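PDB 4LG3: DUF4875 domain-containing protein from Desulfovibrio piger, which is of unknown function and contains a DUF4875 domain, whose family is grouped in the CamS-like clan. Local coordinates for residues A[25-30]-A[65-70]; A[34-37]-A[41-44]; A[59-64]-A[111-116]. All coordinates share one frame; numbering follows the deposited sequence.

Contact 1: residues A[25-30]-A[65-70]. With SO4 (sulfate ion), chain D.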
ATOM      1  N   LEU A  25      16.735   1.707  15.699  1.00 47.50           N
ATOM      2  CA  LEU A  25      16.314   0.729  14.714  1.00 46.54           C
ATOM      3  C   LEU A  25      15.001   1.144  14.054  1.00 49.52           C
ATOM      4  O   LEU A  25      14.003   1.391  14.738  1.00 50.36           O
ATOM      5  CB  LEU A  25      16.169  -0.678  15.357  1.00 46.93           C
ATOM      6  CG  LEU A  25      15.535  -1.805  14.476  1.00 50.20           C
ATOM      7  CD1 LEU A  25      16.531  -2.387  13.514  1.00 49.91           C
ATOM      8  CD2 LEU A  25      14.985  -2.922  15.342  1.00 52.94           C
ATOM      9  N   ARG A  26      15.016   1.193  12.721  1.00 43.71           N
ATOM     10  CA  ARG A  26      13.853   1.443  11.889  1.00 41.13           C
ATOM     11  C   ARG A  26      13.394   0.111  11.261  1.00 42.06           C
ATOM     12  O   ARG A  26      14.227  -0.697  10.851  1.00 40.44           O
ATOM     13  CB  ARG A  26      14.174   2.480  10.821  1.00 37.29           C
ATOM     14  CG  ARG A  26      12.988   2.851   9.961  1.00 40.30           C
ATOM     15  CD  ARG A  26      13.333   3.963   9.000  1.00 38.93           C
ATOM     16  NE  ARG A  26      12.186   4.266   8.151  1.00 43.17           N
ATOM     17  CZ  ARG A  26      11.986   5.417   7.528  1.00 52.40           C
ATOM     18  NH1 ARG A  26      12.879   6.393   7.616  1.00 53.37           N
ATOM     19  NH2 ARG A  26      10.888   5.604   6.810  1.00 42.66           N
ATOM     20  N   TYR A  27      12.083  -0.135  11.219  1.00 37.41           N
ATOM     21  CA  TYR A  27      11.590  -1.357  10.601  1.00 36.41           C
ATOM     22  C   TYR A  27      10.604  -0.965   9.544  1.00 40.40           C
ATOM     23  O   TYR A  27       9.610  -0.302   9.837  1.00 39.70           O
ATOM     24  CB  TYR A  27      11.006  -2.298  11.636  1.00 39.35           C
ATOM     25  CG  TYR A  27      11.009  -3.749  11.208  1.00 44.47           C
ATOM     26  CD1 TYR A  27      12.188  -4.493  11.195  1.00 48.43           C
ATOM     27  CD2 TYR A  27       9.829  -4.401  10.887  1.00 45.04           C
ATOM     28  CE1 TYR A  27      12.189  -5.841  10.824  1.00 49.68           C
ATOM     29  CE2 TYR A  27       9.818  -5.743  10.526  1.00 46.87           C
ATOM     30  CZ  TYR A  27      10.999  -6.466  10.509  1.00 54.72           C
ATOM     31  OH  TYR A  27      10.969  -7.806  10.183  1.00 53.98           O
ATOM     32  N   ASN A  28      10.914  -1.292   8.283  1.00 38.95           N
ATOM     33  CA  ASN A  28      10.055  -0.930   7.144  1.00 38.17           C
ATOM     34  C   ASN A  28       9.298  -2.143   6.693  1.00 40.36           C
ATOM     35  O   ASN A  28       9.886  -3.217   6.503  1.00 40.22           O
ATOM     36  CB  ASN A  28      10.850  -0.310   6.001  1.00 38.80           C
ATOM     37  CG  ASN A  28      11.680   0.868   6.433  1.00 51.12           C
ATOM     38  OD1 ASN A  28      11.170   1.843   6.967  1.00 41.92           O
ATOM     39  ND2 ASN A  28      12.985   0.782   6.238  1.00 52.52           N
ATOM     40  N   VAL A  29       7.965  -1.990   6.576  1.00 35.04           N
ATOM     41  CA  VAL A  29       7.092  -3.105   6.216  1.00 31.83           C
ATOM     42  C   VAL A  29       6.102  -2.709   5.132  1.00 36.63           C
ATOM     43  O   VAL A  29       5.481  -1.645   5.200  1.00 34.67           O
ATOM     44  CB  VAL A  29       6.333  -3.660   7.486  1.00 31.45           C
ATOM     45  CG1 VAL A  29       5.527  -4.910   7.140  1.00 28.93           C
ATOM     46  CG2 VAL A  29       7.290  -3.955   8.639  1.00 30.59           C
ATOM     47  N   ARG A  30       5.907  -3.621   4.169  1.00 35.16           N
ATOM     48  CA  ARG A  30       4.879  -3.533   3.119  1.00 33.38           C
ATOM     49  C   ARG A  30       3.839  -4.568   3.439  1.00 38.59           C
ATOM     50  O   ARG A  30       4.177  -5.729   3.695  1.00 39.22           O
ATOM     51  CB  ARG A  30       5.447  -3.746   1.723  1.00 31.26           C
ATOM     52  CG  ARG A  30       6.563  -2.784   1.339  1.00 32.77           C
ATOM     53  CD  ARG A  30       6.737  -2.788  -0.166  1.00 42.19           C
ATOM     54  NE  ARG A  30       5.736  -1.939  -0.828  1.00 46.35           N
ATOM     55  CZ  ARG A  30       5.969  -0.705  -1.263  1.00 51.17           C
ATOM     56  NH1 ARG A  30       7.175  -0.169  -1.146  1.00 36.42           N
ATOM     57  NH2 ARG A  30       5.007  -0.014  -1.855  1.00 38.62           N
ATOM     58  N   ARG A  65       1.884  -0.225  15.161  1.00 41.26           N
ATOM     59  CA  ARG A  65       1.852  -0.532  16.585  1.00 41.73           C
ATOM     60  C   ARG A  65       2.295  -1.960  16.859  1.00 44.11           C
ATOM     61  O   ARG A  65       3.098  -2.172  17.770  1.00 45.50           O
ATOM     62  CB  ARG A  65       0.457  -0.311  17.140  1.00 41.41           C
ATOM     63  CG  ARG A  65       0.047   1.140  17.135  1.00 47.81           C
ATOM     64  CD  ARG A  65      -1.124   1.293  18.071  1.00 58.27           C
ATOM     65  NE  ARG A  65      -1.866   2.531  17.857  1.00 52.66           N
ATOM     66  CZ  ARG A  65      -1.606   3.664  18.486  1.00 63.30           C
ATOM     67  NH1 ARG A  65      -0.600   3.736  19.347  1.00 59.29           N
ATOM     68  NH2 ARG A  65      -2.343   4.735  18.259  1.00 58.19           N
ATOM     69  N   TYR A  66       1.848  -2.911  16.032  1.00 39.25           N
ATOM     70  CA  TYR A  66       2.213  -4.326  16.123  1.00 39.49           C
ATOM     71  C   TYR A  66       3.720  -4.525  15.925  1.00 43.51           C
ATOM     72  O   TYR A  66       4.362  -5.117  16.779  1.00 45.72           O
ATOM     73  CB  TYR A  66       1.416  -5.210  15.116  1.00 40.50           C
ATOM     74  CG  TYR A  66       2.011  -6.606  14.958  1.00 42.24           C
ATOM     75  CD1 TYR A  66       1.994  -7.522  16.018  1.00 45.36           C
ATOM     76  CD2 TYR A  66       2.686  -6.970  13.791  1.00 40.54           C
ATOM     77  CE1 TYR A  66       2.632  -8.762  15.914  1.00 44.19           C
ATOM     78  CE2 TYR A  66       3.317  -8.206  13.676  1.00 41.47           C
ATOM     79  CZ  TYR A  66       3.298  -9.093  14.743  1.00 50.64           C
ATOM     80  OH  TYR A  66       3.926 -10.306  14.612  1.00 52.25           O
ATOM     81  N   TYR A  67       4.279  -4.008  14.834  1.00 38.43           N
ATOM     82  CA  TYR A  67       5.680  -4.176  14.505  1.00 38.29           C
ATOM     83  C   TYR A  67       6.606  -3.467  15.471  1.00 46.56           C
ATOM     84  O   TYR A  67       7.686  -3.994  15.735  1.00 47.75           O
ATOM     85  CB  TYR A  67       5.963  -3.768  13.050  1.00 37.50           C
ATOM     86  CG  TYR A  67       5.544  -4.851  12.083  1.00 38.74           C
ATOM     87  CD1 TYR A  67       6.292  -6.021  11.947  1.00 40.54           C
ATOM     88  CD2 TYR A  67       4.372  -4.735  11.343  1.00 39.12           C
ATOM     89  CE1 TYR A  67       5.899  -7.030  11.071  1.00 40.69           C
ATOM     90  CE2 TYR A  67       3.944  -5.760  10.500  1.00 39.48           C
ATOM     91  CZ  TYR A  67       4.730  -6.889  10.343  1.00 45.66           C
ATOM     92  OH  TYR A  67       4.372  -7.850   9.441  1.00 42.69           O
ATOM     93  N   ALA A  68       6.197  -2.315  16.021  1.00 45.09           N
ATOM     94  CA  ALA A  68       6.999  -1.575  17.003  1.00 45.46           C
ATOM     95  C   ALA A  68       7.212  -2.453  18.257  1.00 50.44           C
ATOM     96  O   ALA A  68       8.337  -2.618  18.713  1.00 49.76           O
ATOM     97  CB  ALA A  68       6.311  -0.261  17.349  1.00 46.46           C
ATOM     98  N   GLN A  69       6.138  -3.091  18.718  1.00 49.30           N
ATOM     99  CA  GLN A  69       6.102  -3.994  19.854  1.00 52.37           C
ATOM    100  C   GLN A  69       6.873  -5.308  19.560  1.00 58.54           C
ATOM    101  O   GLN A  69       7.738  -5.690  20.340  1.00 62.04           O
ATOM    102  CB  GLN A  69       4.620  -4.284  20.198  1.00 54.90           C
ATOM    103  CG  GLN A  69       4.328  -5.434  21.187  1.00 77.43           C
ATOM    104  CD  GLN A  69       4.054  -4.984  22.599  1.00 94.69           C
ATOM    105  OE1 GLN A  69       3.329  -4.004  22.851  1.00 94.50           O
ATOM    106  NE2 GLN A  69       4.610  -5.725  23.555  1.00 78.12           N
ATOM    107  N   GLU A  70       6.569  -5.967  18.444  1.00 52.92           N
ATOM    108  CA  GLU A  70       7.125  -7.256  18.075  1.00 51.81           C
ATOM    109  C   GLU A  70       8.606  -7.188  17.713  1.00 53.26           C
ATOM    110  O   GLU A  70       9.355  -8.057  18.153  1.00 55.49           O
ATOM    111  CB  GLU A  70       6.309  -7.873  16.929  1.00 52.10           C
ATOM    112  CG  GLU A  70       6.903  -9.127  16.300  1.00 63.98           C
ATOM    113  CD  GLU A  70       7.230 -10.300  17.216  1.00 71.36           C
ATOM    114  OE1 GLU A  70       6.390 -10.654  18.078  1.00 52.00           O
ATOM    115  OE2 GLU A  70       8.306 -10.908  17.021  1.00 55.98           O
TER
HETATM  116  S   SO4 D 301       0.594   6.549  20.883  1.00 92.42           S
HETATM  117  O1  SO4 D 301      -0.308   5.688  21.660  1.00 93.95           O
HETATM  118  O2  SO4 D 301       1.908   5.903  20.818  1.00 91.99           O
HETATM  119  O3  SO4 D 301       0.021   6.773  19.541  1.00 90.94           O
HETATM  120  O4  SO4 D 301       0.737   7.842  21.555  1.00 93.50           O

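Contact 2: residues A[34-37]-A[41-44]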
ATOM      1  N   VAL A  34      -5.977  -8.893   3.025  1.00 40.12           N
ATOM      2  CA  VAL A  34      -6.293 -10.295   2.739  1.00 39.87           C
ATOM      3  C   VAL A  34      -7.712 -10.650   3.168  1.00 45.15           C
ATOM      4  O   VAL A  34      -8.356  -9.928   3.939  1.00 44.28           O
ATOM      5  CB  VAL A  34      -5.278 -11.295   3.361  1.00 42.51           C
ATOM      6  CG1 VAL A  34      -3.874 -11.074   2.797  1.00 41.55           C
ATOM      7  CG2 VAL A  34      -5.288 -11.237   4.890  1.00 41.36           C
ATOM      8  N   GLU A  35      -8.194 -11.785   2.661  1.00 44.28           N
ATOM      9  CA  GLU A  35      -9.487 -12.350   3.071  1.00 45.66           C
ATOM     10  C   GLU A  35      -9.416 -13.857   3.006  1.00 49.53           C
ATOM     11  O   GLU A  35      -8.521 -14.386   2.360  1.00 46.78           O
ATOM     12  CB  GLU A  35     -10.648 -11.806   2.210  1.00 47.40           C
ATOM     13  CG  GLU A  35     -10.617 -12.246   0.760  1.00 54.95           C
ATOM     14  CD  GLU A  35     -11.719 -11.653  -0.088  1.00 75.13           C
ATOM     15  OE1 GLU A  35     -12.887 -11.660   0.359  1.00 78.78           O
ATOM     16  OE2 GLU A  35     -11.413 -11.183  -1.205  1.00 73.61           O
ATOM     17  N   GLN A  36     -10.372 -14.550   3.630  1.00 51.63           N
ATOM     18  CA  GLN A  36     -10.499 -16.017   3.538  1.00 53.21           C
ATOM     19  C   GLN A  36     -11.350 -16.403   2.353  1.00 59.34           C
ATOM     20  O   GLN A  36     -12.418 -15.804   2.161  1.00 56.32           O
ATOM     21  CB  GLN A  36     -11.174 -16.607   4.772  1.00 56.16           C
ATOM     22  CG  GLN A  36     -10.452 -16.417   6.064  1.00 69.09           C
ATOM     23  CD  GLN A  36     -11.058 -17.315   7.104  1.00 82.00           C
ATOM     24  OE1 GLN A  36     -10.827 -18.531   7.117  1.00 73.84           O
ATOM     25  NE2 GLN A  36     -11.874 -16.745   7.981  1.00 74.87           N
ATOM     26  N   ASP A  37     -10.913 -17.422   1.578  1.00 60.95           N
ATOM     27  CA  ASP A  37     -11.709 -17.966   0.473  1.00 64.21           C
ATOM     28  C   ASP A  37     -12.626 -19.075   1.038  1.00 74.25           C
ATOM     29  O   ASP A  37     -12.507 -19.419   2.225  1.00 74.04           O
ATOM     30  CB  ASP A  37     -10.835 -18.456  -0.715  1.00 65.56           C
ATOM     31  CG  ASP A  37      -9.871 -19.611  -0.493  1.00 71.60           C
ATOM     32  OD1 ASP A  37     -10.117 -20.438   0.426  1.00 72.80           O
ATOM     33  OD2 ASP A  37      -8.909 -19.732  -1.278  1.00 75.58           O
ATOM     34  N   ASN A  41      -8.727 -20.620   3.004  1.00 69.32           N
ATOM     35  CA  ASN A  41      -7.375 -20.120   2.702  1.00 66.28           C
ATOM     36  C   ASN A  41      -7.365 -18.597   2.574  1.00 65.04           C
ATOM     37  O   ASN A  41      -8.344 -18.011   2.115  1.00 64.28           O
ATOM     38  CB  ASN A  41      -6.832 -20.745   1.409  1.00 68.03           C
ATOM     39  CG  ASN A  41      -6.599 -22.239   1.476  1.00 90.37           C
ATOM     40  OD1 ASN A  41      -7.331 -23.023   0.865  1.00 86.69           O
ATOM     41  ND2 ASN A  41      -5.562 -22.672   2.194  1.00 78.85           N
ATOM     42  N   TYR A  42      -6.255 -17.955   2.962  1.00 57.66           N
ATOM     43  CA  TYR A  42      -6.145 -16.505   2.854  1.00 53.49           C
ATOM     44  C   TYR A  42      -5.556 -16.144   1.510  1.00 56.48           C
ATOM     45  O   TYR A  42      -4.628 -16.800   1.016  1.00 57.73           O
ATOM     46  CB  TYR A  42      -5.373 -15.893   4.016  1.00 51.25           C
ATOM     47  CG  TYR A  42      -6.194 -15.859   5.290  1.00 51.42           C
ATOM     48  CD1 TYR A  42      -6.427 -17.024   6.029  1.00 53.49           C
ATOM     49  CD2 TYR A  42      -6.720 -14.658   5.776  1.00 50.05           C
ATOM     50  CE1 TYR A  42      -7.162 -16.992   7.220  1.00 53.21           C
ATOM     51  CE2 TYR A  42      -7.464 -14.619   6.962  1.00 51.30           C
ATOM     52  CZ  TYR A  42      -7.681 -15.788   7.678  1.00 57.13           C
ATOM     53  OH  TYR A  42      -8.454 -15.738   8.804  1.00 55.96           O
ATOM     54  N   ILE A  43      -6.199 -15.181   0.863  1.00 49.90           N
ATOM     55  CA  ILE A  43      -5.837 -14.688  -0.457  1.00 48.21           C
ATOM     56  C   ILE A  43      -5.783 -13.177  -0.419  1.00 49.20           C
ATOM     57  O   ILE A  43      -6.351 -12.563   0.491  1.00 49.00           O
ATOM     58  CB  ILE A  43      -6.854 -15.187  -1.539  1.00 52.38           C
ATOM     59  CG1 ILE A  43      -8.300 -14.727  -1.216  1.00 52.55           C
ATOM     60  CG2 ILE A  43      -6.756 -16.714  -1.769  1.00 54.69           C
ATOM     61  CD1 ILE A  43      -9.276 -14.811  -2.313  1.00 49.79           C
ATOM     62  N   ALA A  44      -5.153 -12.576  -1.430  1.00 43.02           N
ATOM     63  CA  ALA A  44      -5.181 -11.128  -1.608  1.00 41.26           C
ATOM     64  C   ALA A  44      -6.640 -10.715  -1.775  1.00 46.93           C
ATOM     65  O   ALA A  44      -7.376 -11.409  -2.475  1.00 50.72           O
ATOM     66  CB  ALA A  44      -4.374 -10.747  -2.833  1.00 41.24           C
TER

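Contact 3: residues A[59-64]-A[111-116]. With SO4 (sulfate ion), chain D.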
ATOM      1  N   THR A  59      -5.731   0.247   9.507  1.00 40.38           N
ATOM      2  CA  THR A  59      -4.951  -0.941   9.159  1.00 38.16           C
ATOM      3  C   THR A  59      -3.442  -0.653   9.316  1.00 40.65           C
ATOM      4  O   THR A  59      -2.733  -1.442   9.956  1.00 40.42           O
ATOM      5  CB  THR A  59      -5.324  -1.406   7.739  1.00 43.39           C
ATOM      6  OG1 THR A  59      -6.722  -1.659   7.713  1.00 44.56           O
ATOM      7  CG2 THR A  59      -4.591  -2.690   7.307  1.00 38.18           C
ATOM      8  N   VAL A  60      -2.969   0.482   8.766  1.00 35.17           N
ATOM      9  CA  VAL A  60      -1.556   0.849   8.828  1.00 35.45           C
ATOM     10  C   VAL A  60      -1.182   1.282  10.243  1.00 42.91           C
ATOM     11  O   VAL A  60      -0.079   0.955  10.685  1.00 44.02           O
ATOM     12  CB  VAL A  60      -1.077   1.866   7.731  1.00 37.61           C
ATOM     13  CG1 VAL A  60      -1.087   1.209   6.337  1.00 35.72           C
ATOM     14  CG2 VAL A  60      -1.892   3.162   7.743  1.00 37.70           C
ATOM     15  N   ILE A  61      -2.112   1.951  10.971  1.00 40.79           N
ATOM     16  CA  ILE A  61      -1.899   2.335  12.368  1.00 40.18           C
ATOM     17  C   ILE A  61      -1.674   1.069  13.196  1.00 43.63           C
ATOM     18  O   ILE A  61      -0.671   1.000  13.888  1.00 45.04           O
ATOM     19  CB  ILE A  61      -3.051   3.229  12.930  1.00 44.24           C
ATOM     20  CG1 ILE A  61      -3.051   4.624  12.221  1.00 45.15           C
ATOM     21  CG2 ILE A  61      -2.940   3.415  14.464  1.00 42.24           C
ATOM     22  CD1 ILE A  61      -4.407   5.401  12.310  1.00 45.25           C
ATOM     23  N   ALA A  62      -2.562   0.063  13.088  1.00 40.58           N
ATOM     24  CA  ALA A  62      -2.499  -1.207  13.831  1.00 40.46           C
ATOM     25  C   ALA A  62      -1.267  -2.012  13.472  1.00 45.53           C
ATOM     26  O   ALA A  62      -0.677  -2.608  14.359  1.00 45.74           O
ATOM     27  CB  ALA A  62      -3.741  -2.039  13.570  1.00 41.49           C
ATOM     28  N   ALA A  63      -0.868  -2.033  12.178  1.00 41.80           N
ATOM     29  CA  ALA A  63       0.324  -2.740  11.744  1.00 39.47           C
ATOM     30  C   ALA A  63       1.569  -2.066  12.344  1.00 44.49           C
ATOM     31  O   ALA A  63       2.426  -2.768  12.883  1.00 45.62           O
ATOM     32  CB  ALA A  63       0.389  -2.764  10.230  1.00 38.86           C
ATOM     33  N   ALA A  64       1.632  -0.714  12.321  1.00 41.20           N
ATOM     34  CA  ALA A  64       2.758   0.071  12.887  1.00 41.38           C
ATOM     35  C   ALA A  64       2.963  -0.243  14.378  1.00 45.61           C
ATOM     36  O   ALA A  64       4.077  -0.546  14.781  1.00 46.80           O
ATOM     37  CB  ALA A  64       2.533   1.568  12.683  1.00 41.90           C
ATOM     38  N   TRP A 111       7.844  14.158  17.012  1.00 62.40           N
ATOM     39  CA  TRP A 111       6.598  13.563  16.538  1.00 59.61           C
ATOM     40  C   TRP A 111       6.589  12.092  16.808  1.00 59.54           C
ATOM     41  O   TRP A 111       7.648  11.465  16.862  1.00 57.98           O
ATOM     42  CB  TRP A 111       6.323  13.842  15.046  1.00 57.20           C
ATOM     43  CG  TRP A 111       7.396  13.439  14.077  1.00 57.00           C
ATOM     44  CD1 TRP A 111       8.284  14.268  13.455  1.00 60.13           C
ATOM     45  CD2 TRP A 111       7.589  12.135  13.496  1.00 54.96           C
ATOM     46  NE1 TRP A 111       9.049  13.559  12.554  1.00 58.06           N
ATOM     47  CE2 TRP A 111       8.625  12.254  12.536  1.00 58.19           C
ATOM     48  CE3 TRP A 111       6.966  10.886  13.669  1.00 54.83           C
ATOM     49  CZ2 TRP A 111       9.077  11.164  11.782  1.00 55.60           C
ATOM     50  CZ3 TRP A 111       7.429   9.797  12.943  1.00 54.69           C
ATOM     51  CH2 TRP A 111       8.472   9.939  12.015  1.00 55.09           C
ATOM     52  N   THR A 112       5.374  11.533  16.931  1.00 54.95           N
ATOM     53  CA  THR A 112       5.104  10.119  17.178  1.00 52.27           C
ATOM     54  C   THR A 112       4.566   9.501  15.892  1.00 55.61           C
ATOM     55  O   THR A 112       4.911   8.373  15.558  1.00 54.06           O
ATOM     56  CB  THR A 112       4.143   9.990  18.373  1.00 51.23           C
ATOM     57  OG1 THR A 112       4.682  10.764  19.459  1.00 51.95           O
ATOM     58  CG2 THR A 112       3.924   8.534  18.816  1.00 44.97           C
ATOM     59  N   TRP A 113       3.723  10.245  15.174  1.00 53.54           N
ATOM     60  CA  TRP A 113       3.125   9.796  13.915  1.00 51.23           C
ATOM     61  C   TRP A 113       3.432  10.792  12.793  1.00 54.20           C
ATOM     62  O   TRP A 113       3.384  12.005  13.000  1.00 55.46           O
ATOM     63  CB  TRP A 113       1.607   9.578  14.065  1.00 49.53           C
ATOM     64  CG  TRP A 113       1.260   8.412  14.953  1.00 50.20           C
ATOM     65  CD1 TRP A 113       1.011   8.447  16.294  1.00 54.73           C
ATOM     66  CD2 TRP A 113       1.114   7.039  14.552  1.00 48.11           C
ATOM     67  NE1 TRP A 113       0.723   7.180  16.758  1.00 54.06           N
ATOM     68  CE2 TRP A 113       0.760   6.301  15.706  1.00 53.33           C
ATOM     69  CE3 TRP A 113       1.249   6.360  13.328  1.00 47.35           C
ATOM     70  CZ2 TRP A 113       0.559   4.918  15.675  1.00 51.82           C
ATOM     71  CZ3 TRP A 113       1.041   4.989  13.295  1.00 47.81           C
ATOM     72  CH2 TRP A 113       0.711   4.280  14.457  1.00 49.40           C
ATOM     73  N   ASN A 114       3.767  10.270  11.616  1.00 48.79           N
ATOM     74  CA  ASN A 114       4.065  11.078  10.432  1.00 48.30           C
ATOM     75  C   ASN A 114       3.793  10.285   9.171  1.00 50.29           C
ATOM     76  O   ASN A 114       3.618   9.063   9.247  1.00 50.52           O
ATOM     77  CB  ASN A 114       5.521  11.530  10.443  1.00 51.35           C
ATOM     78  CG  ASN A 114       5.772  12.856   9.757  1.00 82.14           C
ATOM     79  OD1 ASN A 114       4.974  13.352   8.950  1.00 70.98           O
ATOM     80  ND2 ASN A 114       6.900  13.465  10.070  1.00 81.28           N
ATOM     81  N   THR A 115       3.746  10.973   8.019  1.00 45.34           N
ATOM     82  CA  THR A 115       3.576  10.401   6.678  1.00 44.19           C
ATOM     83  C   THR A 115       2.275   9.624   6.662  1.00 47.46           C
ATOM     84  O   THR A 115       2.216   8.452   6.249  1.00 48.09           O
ATOM     85  CB  THR A 115       4.827   9.560   6.270  1.00 56.70           C
ATOM     86  OG1 THR A 115       6.015  10.228   6.695  1.00 65.10           O
ATOM     87  CG2 THR A 115       4.906   9.316   4.762  1.00 51.43           C
ATOM     88  N   LEU A 116       1.222  10.288   7.156  1.00 43.76           N
ATOM     89  CA  LEU A 116      -0.096   9.693   7.275  1.00 42.15           C
ATOM     90  C   LEU A 116      -0.839   9.881   5.986  1.00 43.89           C
ATOM     91  O   LEU A 116      -1.135  11.006   5.624  1.00 44.76           O
ATOM     92  CB  LEU A 116      -0.845  10.312   8.461  1.00 43.01           C
ATOM     93  CG  LEU A 116      -0.143  10.225   9.824  1.00 46.39           C
ATOM     94  CD1 LEU A 116      -0.950  10.969  10.912  1.00 46.08           C
ATOM     95  CD2 LEU A 116       0.178   8.765  10.207  1.00 45.35           C
TER
HETATM   96  S   SO4 D 301       0.594   6.549  20.883  1.00 92.42           S
HETATM   97  O1  SO4 D 301      -0.308   5.688  21.660  1.00 93.95           O
HETATM   98  O2  SO4 D 301       1.908   5.903  20.818  1.00 91.99           O
HETATM   99  O3  SO4 D 301       0.021   6.773  19.541  1.00 90.94           O
HETATM  100  O4  SO4 D 301       0.737   7.842  21.555  1.00 93.50           O

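Contact 1: residues A[25-30]-A[65-70]
In the beta-alpha-beta unit that leads from strand 26-36 through helix 53-71, Tyr-67 of the helix settles on Tyr-27 and Val-29 of the strand. Val-29 makes the more intimate contact. Its CG2 methyl stands over the middle of the Tyr-67 ring, 3.9 Å from the centroid and only 7° off the ring normal, a clear CH-pi interaction. Its other branch, CG1, lies anti to the backbone N (chi1 -174°) and reaches the hydroxyl end of the ring, 3.8 Å from Tyr-67 CE2. A beta-branched residue suits this place because its two methyls spread under a flat ring. The opposite face of Tyr-67 is taken by CD2 of its helix neighbour Tyr-66, so the ring is held between Val-29 and Tyr-66.

Tyr-27 comes in beside Val-29, with its CE2 3.8 Å from Tyr-67 CD1. The two rings are inclined by 27°, but they are slid so far apart, 5.9 Å between centroids, that they barely overlap. Both hydroxyls end at the carboxylate of Glu-15 on strand 10-18: each tyrosine combines an apolar ring for the interface with a polar tip that one acid can hold.

Strand 75-81, running parallel to strand 26-36 beside it, completes the crossover, and its Val-76 also touches Tyr-67. On the sheet face turned from the helix, Asn-28 OD1 accepts from Arg-26 NE at 2.9 Å on a lone pair in its amide plane, though the oxygen lies somewhat out of the guanidinium plane. Arg-65, on another side of the helix, presents the edge of its guanidinium to a sulfate ion through weak hydrogen bonds.

Contact 2: residues A[34-37]-A[41-44]
The ring of Tyr-42 carries Gln-36 on one face and Val-34 at its edge. Gln-36 CG lies 3.6 Å from the ring centroid, 24° off the normal and displaced toward the hydroxyl end, which makes a CH-pi contact. Gln-36 and Tyr-42 point the same way, and the amide plane is tilted by only 6° from the ring. A long, flat-ended glutamine can therefore follow the tyrosine along this solvent-facing side. Val-34 CG2 meets the rim at Tyr-42 CD2, 3.8 Å away.

The backbone beneath is an antiparallel beta hairpin. Glu-35 and Ile-43 form its hydrogen-bonded pair: Glu-35 N donates to Ile-43 O at 3.0 Å, and Ile-43 N to Glu-35 O at 2.9 Å. The side chains of this pair lie on the face away from Tyr-42, where Glu-35 CG touches Ile-43 CG1 at 3.9 Å and the carboxylate goes on to accept from Arg-46 N.

Near the turn, Asp-37 N donates to Asn-41 O at 2.7 Å. The return bond comes to a side chain: Asn-41 N reaches Asp-37 OD1 at 2.9 Å, from above the carboxylate plane. With chi1 at 64°, the carboxylate sits between the backbone N and the carbonyl carbon and turns to the facing chain; OD1 also receives a weak bond from Gln-39 N. A short acid is well suited to tying a tight turn in this way.

Short strand 42-44 thus folds back on the end of strand 26-36, whose Val-34 forms a backbone hydrogen bond with Phe-9, and the chain then continues toward helix 53-71.

Contact 3: residues A[59-64]-A[111-116]
Helix and strand backbones keep well apart here, the nearest CA atoms, of Ile-61 and Trp-113, being 9.1 Å from each other, and no hydrogen bond joins them. The contact belongs to the helix-on-sheet layer of this fold of mixed helices and strands: helix 53-71 packs against the mixed sheet, and the indole of Trp-113 on strand 113-118 spans the gap. A tryptophan suits a gap this wide, since its six-membered ring reaches the helix while its N-H remains available on another edge.

Trp-113 CH2 does most of the touching. Trp-113 CH2 lies 3.7 Å from Ala-64 CB and 3.8 Å from Ile-61 CG2. The latter methyl stands anti to the backbone N, beside the carbonyl carbon, which turns it to the indole. The Ile-61 side chain crosses that of Trp-113 at about a right angle. Ile-61 O also faces the indole edge, 3.6 Å from Trp-113 CH2. Small Ala-64 lets the ring come close to the helix, and Ile-61 gives it a buried apolar flank. Tyr-98 of the adjacent strand 92-98 stacks with the indole.

At the start of the strand, Asn-114 OD1 accepts from Thr-115 N, and its ND2 lies over a face of Trp-111 in the loop before it. The one polar atom of the indole, Trp-113 NE1, donates in the ring plane to sulfate O3, at 2.9 Å and a nearly straight 171°.

How the contacts relate
Contacts 1 and 3 use successive parts of helix 53-71 and lie about 10 Å apart between centres. They meet where Arg-65 CZ packs on Trp-113 CZ2 at 3.8 Å, and both reach one sulfate, which Tyr-98 OH also binds. The ion probably came from the crystallisation liquor, yet it marks a place where an anion can sit between helix and sheet; no active site is known. Contact 2 lies apart, with its centre about 23 Å from that of contact 1 and 24 Å from that of contact 3. It shares strand 26-36 with contact 1, occupying the strand's far end, and its second strand, 42-44, lies in the connection from strand 26-36 to the helix.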